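Long-range contacts in 402AA LONG hypothetical molybdopterin biosynthesis MOEA protein (Pyrococcus horikoshii, PDB 1UZ5), which probably catalyses the insertion of molybdate into adenylyl-molybdopterin, a magnesium-dependent step of molybdenum cofactor biosynthesis that yields Mo-molybdopterin and AMP: residues 184-189 against 224-229; 235-240 against 265-270. One frame throughout, in Å; residues are numbered along the deposited sequence.

Interaction 1 (184-189 against 224-229); sequences AVISTG and IFMGVA. With SO4 (sulfate ion), chain D.
Ser187 O accepts the shortest backbone bond of this strand pair, from Ala229 N at 2.7 Å. The CA of Val228 also approaches this oxygen, in a CA-H...O contact. Four more backbone bonds complete the parallel ladder. Val185 N binds Ile224 O, and Met226 N binds Val185 O at 2.8 Å. Ser187 N binds Gly227 O at a longer 3.2 Å. Beyond it, Gly189 N reaches Ala229 O at 3.1 Å. Val185 pairs with Phe225 and Ser187 with Val228, so Met226 and Gly227 together lie opposite Ile186. This is a beta bulge in strand 222-229, and Gly227 has a phi of 114° in it.

One face of the sheet carries Ala184, Ile186, Thr188 and Ala229. Met226 CG is anti to the carbonyl carbon (chi1 -59°) and lies 3.8 Å from Ala184 CB. Met226 CB meets Ile186 CG1 at 3.7 Å, the two side chains crossing at a slant. Further along, Ala229 CB touches both Ile186 CG2 and Thr188 CG2. Helix 233-246 packs on this face.

The other face carries Val185, Ser187, Phe225 and Val228. Phe225 CG is anti to the backbone N (chi1 -170°). The ring lies beneath its own strand, with Gly227 N 3.7 Å above the plane, over the centre. Ser187 OG sits at the ring edge, 3.8 Å from Phe225 CE1, and is hydrogen-bonded to Asp206. Helix 208-219 covers Val185 and part of Phe225. Phe225 N, turned away from strand 182-188, hydrogen-bonds a sulfate oxygen. Arg210 is hydrogen-bonded to the same ion, which probably came from the crystallisation liquor.

Strand 222-229 is an outermost strand of the sheet within this chain, and helix 208-219 links it to strand 182-188. This is a beta-alpha-beta crossover in the three-layer alpha/beta fold of the probable molybdopterin-binding domain.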
ATOM      1  N   ALA A 184      12.046  14.643   8.410  1.00 29.94           N
ATOM      2  CA  ALA A 184      12.001  15.837   9.251  1.00 26.20           C
ATOM      3  C   ALA A 184      11.497  16.979   8.370  1.00 27.92           C
ATOM      4  O   ALA A 184      12.075  17.259   7.314  1.00 22.92           O
ATOM      5  CB  ALA A 184      13.393  16.155   9.790  1.00 23.89           C
ATOM      6  N   VAL A 185      10.420  17.625   8.807  1.00 27.32           N
ATOM      7  CA  VAL A 185       9.812  18.711   8.046  1.00 28.59           C
ATOM      8  C   VAL A 185       9.969  20.072   8.709  1.00 24.40           C
ATOM      9  O   VAL A 185       9.747  20.217   9.911  1.00 22.87           O
ATOM     10  CB  VAL A 185       8.312  18.448   7.829  1.00 27.36           C
ATOM     11  CG1 VAL A 185       7.681  19.620   7.073  1.00 22.95           C
ATOM     12  CG2 VAL A 185       8.122  17.139   7.065  1.00 21.21           C
ATOM     13  N   ILE A 186      10.346  21.061   7.900  1.00 23.64           N
ATOM     14  CA  ILE A 186      10.542  22.430   8.369  1.00 28.33           C
ATOM     15  C   ILE A 186       9.760  23.440   7.517  1.00 20.64           C
ATOM     16  O   ILE A 186       9.699  23.310   6.296  1.00 26.21           O
ATOM     17  CB  ILE A 186      12.042  22.825   8.305  1.00 26.80           C
ATOM     18  CG1 ILE A 186      12.843  21.996   9.310  1.00 22.86           C
ATOM     19  CG2 ILE A 186      12.209  24.327   8.575  1.00 32.84           C
ATOM     20  CD1 ILE A 186      14.354  22.071   9.099  1.00 22.32           C
ATOM     21  N   SER A 187       9.156  24.431   8.171  1.00 25.21           N
ATOM     22  CA  SER A 187       8.433  25.497   7.465  1.00 27.82           C
ATOM     23  C   SER A 187       9.240  26.784   7.665  1.00 26.37           C
ATOM     24  O   SER A 187       9.606  27.119   8.793  1.00 26.15           O
ATOM     25  CB  SER A 187       7.021  25.680   8.033  1.00 24.54           C
ATOM     26  OG  SER A 187       6.178  24.603   7.654  1.00 32.06           O
ATOM     27  N   THR A 188       9.532  27.497   6.582  1.00 24.27           N
ATOM     28  CA  THR A 188      10.317  28.729   6.694  1.00 34.09           C
ATOM     29  C   THR A 188       9.562  29.971   6.229  1.00 32.26           C
ATOM     30  O   THR A 188       8.895  29.958   5.194  1.00 31.49           O
ATOM     31  CB  THR A 188      11.631  28.641   5.885  1.00 31.37           C
ATOM     32  OG1 THR A 188      11.331  28.518   4.491  1.00 44.66           O
ATOM     33  CG2 THR A 188      12.451  27.440   6.329  1.00 29.83           C
ATOM     34  N   GLY A 189       9.681  31.042   7.004  1.00 37.08           N
ATOM     35  CA  GLY A 189       9.015  32.290   6.670  1.00 36.60           C
ATOM     36  C   GLY A 189       8.846  33.153   7.902  1.00 37.44           C
ATOM     37  O   GLY A 189       8.425  32.666   8.956  1.00 31.02           O
ATOM     38  N   ILE A 224       7.918  14.067  10.869  1.00 28.53           N
ATOM     39  CA  ILE A 224       8.251  14.699  12.136  1.00 25.97           C
ATOM     40  C   ILE A 224       8.367  16.206  11.901  1.00 32.25           C
ATOM     41  O   ILE A 224       9.275  16.665  11.207  1.00 27.55           O
ATOM     42  CB  ILE A 224       9.580  14.159  12.685  1.00 27.99           C
ATOM     43  CG1 ILE A 224       9.487  12.634  12.833  1.00 32.94           C
ATOM     44  CG2 ILE A 224       9.888  14.805  14.038  1.00 24.74           C
ATOM     45  CD1 ILE A 224      10.805  11.965  13.176  1.00 33.68           C
ATOM     46  N   PHE A 225       7.441  16.968  12.471  1.00 27.17           N
ATOM     47  CA  PHE A 225       7.444  18.418  12.296  1.00 32.27           C
ATOM     48  C   PHE A 225       8.464  19.083  13.211  1.00 24.27           C
ATOM     49  O   PHE A 225       8.298  19.113  14.429  1.00 27.87           O
ATOM     50  CB  PHE A 225       6.045  18.988  12.556  1.00 32.54           C
ATOM     51  CG  PHE A 225       5.902  20.440  12.178  1.00 35.99           C
ATOM     52  CD1 PHE A 225       6.441  20.919  10.986  1.00 28.35           C
ATOM     53  CD2 PHE A 225       5.221  21.325  13.009  1.00 35.42           C
ATOM     54  CE1 PHE A 225       6.308  22.264  10.624  1.00 34.13           C
ATOM     55  CE2 PHE A 225       5.081  22.671  12.657  1.00 45.24           C
ATOM     56  CZ  PHE A 225       5.626  23.138  11.461  1.00 36.94           C
ATOM     57  N   MET A 226       9.522  19.611  12.607  1.00 27.56           N
ATOM     58  CA  MET A 226      10.590  20.278  13.346  1.00 31.34           C
ATOM     59  C   MET A 226      10.195  21.678  13.807  1.00 35.26           C
ATOM     60  O   MET A 226      10.809  22.238  14.713  1.00 40.62           O
ATOM     61  CB  MET A 226      11.841  20.373  12.477  1.00 27.42           C
ATOM     62  CG  MET A 226      12.373  19.027  12.019  1.00 31.15           C
ATOM     63  SD  MET A 226      12.616  17.932  13.420  1.00 39.64           S
ATOM     64  CE  MET A 226      13.913  18.811  14.311  1.00 36.31           C
ATOM     65  N   GLY A 227       9.175  22.247  13.176  1.00 36.36           N
ATOM     66  CA  GLY A 227       8.745  23.580  13.555  1.00 31.09           C
ATOM     67  C   GLY A 227       8.969  24.631  12.480  1.00 25.92           C
ATOM     68  O   GLY A 227       9.272  24.321  11.326  1.00 30.63           O
ATOM     69  N   VAL A 228       8.826  25.890  12.874  1.00 31.21           N
ATOM     70  CA  VAL A 228       8.978  27.014  11.963  1.00 30.97           C
ATOM     71  C   VAL A 228      10.327  27.717  12.091  1.00 29.25           C
ATOM     72  O   VAL A 228      10.762  28.039  13.188  1.00 28.60           O
ATOM     73  CB  VAL A 228       7.859  28.056  12.221  1.00 30.83           C
ATOM     74  CG1 VAL A 228       8.076  29.293  11.356  1.00 33.55           C
ATOM     75  CG2 VAL A 228       6.500  27.432  11.939  1.00 33.16           C
ATOM     76  N   ALA A 229      10.979  27.969  10.963  1.00 31.23           N
ATOM     77  CA  ALA A 229      12.260  28.668  10.973  1.00 33.95           C
ATOM     78  C   ALA A 229      12.130  30.080  10.382  1.00 41.18           C
ATOM     79  O   ALA A 229      11.498  30.271   9.340  1.00 38.35           O
ATOM     80  CB  ALA A 229      13.291  27.881  10.177  1.00 38.16           C
TER
HETATM   81  S   SO4 D1405       4.163  15.951  14.388  1.00 40.05           S
HETATM   82  O1  SO4 D1405       3.855  15.251  12.968  1.00 34.04           O
HETATM   83  O2  SO4 D1405       5.608  15.891  14.523  1.00 35.29           O
HETATM   84  O3  SO4 D1405       3.691  17.175  14.392  1.00 49.26           O
HETATM   85  O4  SO4 D1405       3.568  15.054  15.338  1.00 48.79           O

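Interaction 2 (235-240 against 265-270); sequences SLKALI and ASVIEE
Two neighbouring helices on one face of the alpha/beta sheet meet here, in the probable molybdopterin-binding domain. Val267 on helix 263-271 is the central side chain, and its two methyls part between three residues of helix 233-246. CG1 lies against the backbone of Lys237, 3.7 Å from Lys237 CA, and also touches Lys237 CB. The same methyl meets Ile240 CD1 at 3.8 Å. CG2 turns to Leu236 and touches its CD2 at 4.1 Å. Val267 CG1 is anti to the backbone N (chi1 174°), which directs it at the facing helix. Ile240 CD1 also comes within 4.5 Å of Ile268 CG1, a lighter touch.

The outer margin is polar. Lys237 CD lies 3.5 Å from Glu270 OE2, and the side chains cross at about a right angle. Lys237 NZ stays 4.6 Å from Glu270 OE2, so the opposite charges are near but not paired. Glu270 has a weak, long ion pair with Lys233.

The short helical segments run at 49°, their axes coming within 9.9 Å of each other. Beneath them, Leu236 and Ile240 reach strand 182-188, while Ile268 rests on strand 288-292.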
ATOM      1  N   SER A 235      18.660  30.977  12.434  1.00 51.58           N
ATOM      2  CA  SER A 235      17.439  30.218  12.677  1.00 49.85           C
ATOM      3  C   SER A 235      17.337  28.976  11.795  1.00 45.81           C
ATOM      4  O   SER A 235      17.103  27.873  12.285  1.00 42.28           O
ATOM      5  CB  SER A 235      16.213  31.105  12.446  1.00 54.26           C
ATOM      6  OG  SER A 235      15.012  30.398  12.708  1.00 50.89           O
ATOM      7  N   LEU A 236      17.518  29.160  10.493  1.00 41.40           N
ATOM      8  CA  LEU A 236      17.423  28.056   9.553  1.00 45.17           C
ATOM      9  C   LEU A 236      18.519  26.997   9.729  1.00 49.39           C
ATOM     10  O   LEU A 236      18.233  25.799   9.713  1.00 43.94           O
ATOM     11  CB  LEU A 236      17.435  28.598   8.123  1.00 36.59           C
ATOM     12  CG  LEU A 236      17.127  27.587   7.022  1.00 50.83           C
ATOM     13  CD1 LEU A 236      15.797  26.909   7.305  1.00 47.04           C
ATOM     14  CD2 LEU A 236      17.089  28.294   5.685  1.00 51.46           C
ATOM     15  N   LYS A 237      19.765  27.431   9.905  1.00 43.59           N
ATOM     16  CA  LYS A 237      20.868  26.486  10.069  1.00 40.24           C
ATOM     17  C   LYS A 237      20.688  25.605  11.302  1.00 42.25           C
ATOM     18  O   LYS A 237      20.918  24.397  11.250  1.00 37.52           O
ATOM     19  CB  LYS A 237      22.210  27.217  10.173  1.00 41.32           C
ATOM     20  CG  LYS A 237      23.412  26.277  10.083  1.00 50.54           C
ATOM     21  CD  LYS A 237      24.740  26.992  10.295  1.00 63.09           C
ATOM     22  CE  LYS A 237      24.912  27.430  11.743  1.00 73.56           C
ATOM     23  NZ  LYS A 237      26.266  28.003  12.000  1.00 79.02           N
ATOM     24  N   ALA A 238      20.273  26.214  12.407  1.00 35.05           N
ATOM     25  CA  ALA A 238      20.065  25.487  13.653  1.00 41.47           C
ATOM     26  C   ALA A 238      18.980  24.422  13.529  1.00 46.95           C
ATOM     27  O   ALA A 238      19.126  23.310  14.044  1.00 40.21           O
ATOM     28  CB  ALA A 238      19.703  26.458  14.762  1.00 39.96           C
ATOM     29  N   LEU A 239      17.891  24.765  12.847  1.00 37.19           N
ATOM     30  CA  LEU A 239      16.782  23.836  12.682  1.00 37.28           C
ATOM     31  C   LEU A 239      17.120  22.720  11.699  1.00 37.91           C
ATOM     32  O   LEU A 239      16.758  21.567  11.918  1.00 38.88           O
ATOM     33  CB  LEU A 239      15.526  24.589  12.232  1.00 38.41           C
ATOM     34  CG  LEU A 239      14.185  23.898  12.493  1.00 45.02           C
ATOM     35  CD1 LEU A 239      14.116  23.436  13.944  1.00 36.29           C
ATOM     36  CD2 LEU A 239      13.043  24.864  12.184  1.00 40.18           C
ATOM     37  N   ILE A 240      17.813  23.059  10.615  1.00 35.23           N
ATOM     38  CA  ILE A 240      18.199  22.054   9.636  1.00 36.47           C
ATOM     39  C   ILE A 240      19.142  21.046  10.292  1.00 47.22           C
ATOM     40  O   ILE A 240      19.076  19.848  10.012  1.00 33.26           O
ATOM     41  CB  ILE A 240      18.901  22.685   8.418  1.00 31.42           C
ATOM     42  CG1 ILE A 240      17.882  23.465   7.584  1.00 36.54           C
ATOM     43  CG2 ILE A 240      19.555  21.603   7.573  1.00 37.34           C
ATOM     44  CD1 ILE A 240      18.460  24.096   6.331  1.00 36.18           C
ATOM     45  N   ALA A 265      19.522  27.594   0.211  1.00 37.62           N
ATOM     46  CA  ALA A 265      20.512  26.947  -0.634  1.00 37.17           C
ATOM     47  C   ALA A 265      21.900  27.161  -0.050  1.00 42.13           C
ATOM     48  O   ALA A 265      22.722  26.242  -0.030  1.00 40.83           O
ATOM     49  CB  ALA A 265      20.444  27.508  -2.046  1.00 44.84           C
ATOM     50  N   SER A 266      22.152  28.370   0.443  1.00 43.51           N
ATOM     51  CA  SER A 266      23.450  28.699   1.020  1.00 46.94           C
ATOM     52  C   SER A 266      23.680  27.950   2.325  1.00 47.03           C
ATOM     53  O   SER A 266      24.808  27.565   2.639  1.00 42.66           O
ATOM     54  CB  SER A 266      23.562  30.209   1.263  1.00 48.16           C
ATOM     55  OG  SER A 266      22.726  30.624   2.327  1.00 47.08           O
ATOM     56  N   VAL A 267      22.613  27.745   3.090  1.00 40.37           N
ATOM     57  CA  VAL A 267      22.736  27.023   4.349  1.00 43.32           C
ATOM     58  C   VAL A 267      23.043  25.554   4.068  1.00 38.04           C
ATOM     59  O   VAL A 267      23.889  24.949   4.722  1.00 41.61           O
ATOM     60  CB  VAL A 267      21.445  27.126   5.184  1.00 45.21           C
ATOM     61  CG1 VAL A 267      21.548  26.234   6.415  1.00 43.67           C
ATOM     62  CG2 VAL A 267      21.222  28.570   5.602  1.00 42.69           C
ATOM     63  N   ILE A 268      22.354  24.992   3.083  1.00 38.73           N
ATOM     64  CA  ILE A 268      22.564  23.599   2.708  1.00 45.10           C
ATOM     65  C   ILE A 268      23.967  23.441   2.129  1.00 47.80           C
ATOM     66  O   ILE A 268      24.654  22.451   2.391  1.00 42.94           O
ATOM     67  CB  ILE A 268      21.522  23.149   1.658  1.00 32.63           C
ATOM     68  CG1 ILE A 268      20.122  23.173   2.279  1.00 33.73           C
ATOM     69  CG2 ILE A 268      21.861  21.760   1.139  1.00 41.01           C
ATOM     70  CD1 ILE A 268      19.006  22.904   1.291  1.00 37.61           C
ATOM     71  N   GLU A 269      24.388  24.432   1.351  1.00 51.67           N
ATOM     72  CA  GLU A 269      25.704  24.420   0.724  1.00 47.08           C
ATOM     73  C   GLU A 269      26.827  24.366   1.755  1.00 47.03           C
ATOM     74  O   GLU A 269      27.848  23.709   1.538  1.00 52.30           O
ATOM     75  CB  GLU A 269      25.879  25.662  -0.155  1.00 58.14           C
ATOM     76  CG  GLU A 269      27.166  25.671  -0.955  1.00 66.85           C
ATOM     77  CD  GLU A 269      27.219  24.555  -1.978  1.00 74.55           C
ATOM     78  OE1 GLU A 269      26.427  24.596  -2.942  1.00 83.43           O
ATOM     79  OE2 GLU A 269      28.046  23.633  -1.812  1.00 83.56           O
ATOM     80  N   GLU A 270      26.642  25.049   2.880  1.00 42.55           N
ATOM     81  CA  GLU A 270      27.664  25.065   3.919  1.00 46.65           C
ATOM     82  C   GLU A 270      27.588  23.894   4.890  1.00 49.79           C
ATOM     83  O   GLU A 270      28.556  23.607   5.594  1.00 47.32           O
ATOM     84  CB  GLU A 270      27.612  26.385   4.694  1.00 55.91           C
ATOM     85  CG  GLU A 270      26.318  26.646   5.433  1.00 66.41           C
ATOM     86  CD  GLU A 270      26.315  28.005   6.109  1.00 70.92           C
ATOM     87  OE1 GLU A 270      26.413  29.025   5.394  1.00 69.33           O
ATOM     88  OE2 GLU A 270      26.218  28.054   7.354  1.00 75.13           O
TER

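In the fold
Both interactions lie in the probable molybdopterin-binding domain, with centres 12 Å apart. Interaction 1 is within the sheet, held by backbone hydrogen bonds and packed on two faces. It is partly buried: 184-189 is mostly core, 224-229 mostly partly exposed sheet edge. Interaction 2 is in the helical layer on one of those faces. It has no hydrogen bond across it and relies on mostly buried apolar contacts, with Glu270 as its exposed touching residue. Strand 222-229 leads directly into helix 233-246, so one chain passage serves both contacts. The layers meet where Leu236 CD1 lies 3.5 Å from Thr188 CG2 and Leu239 CD2 lies 3.6 Å from Ala229 CB.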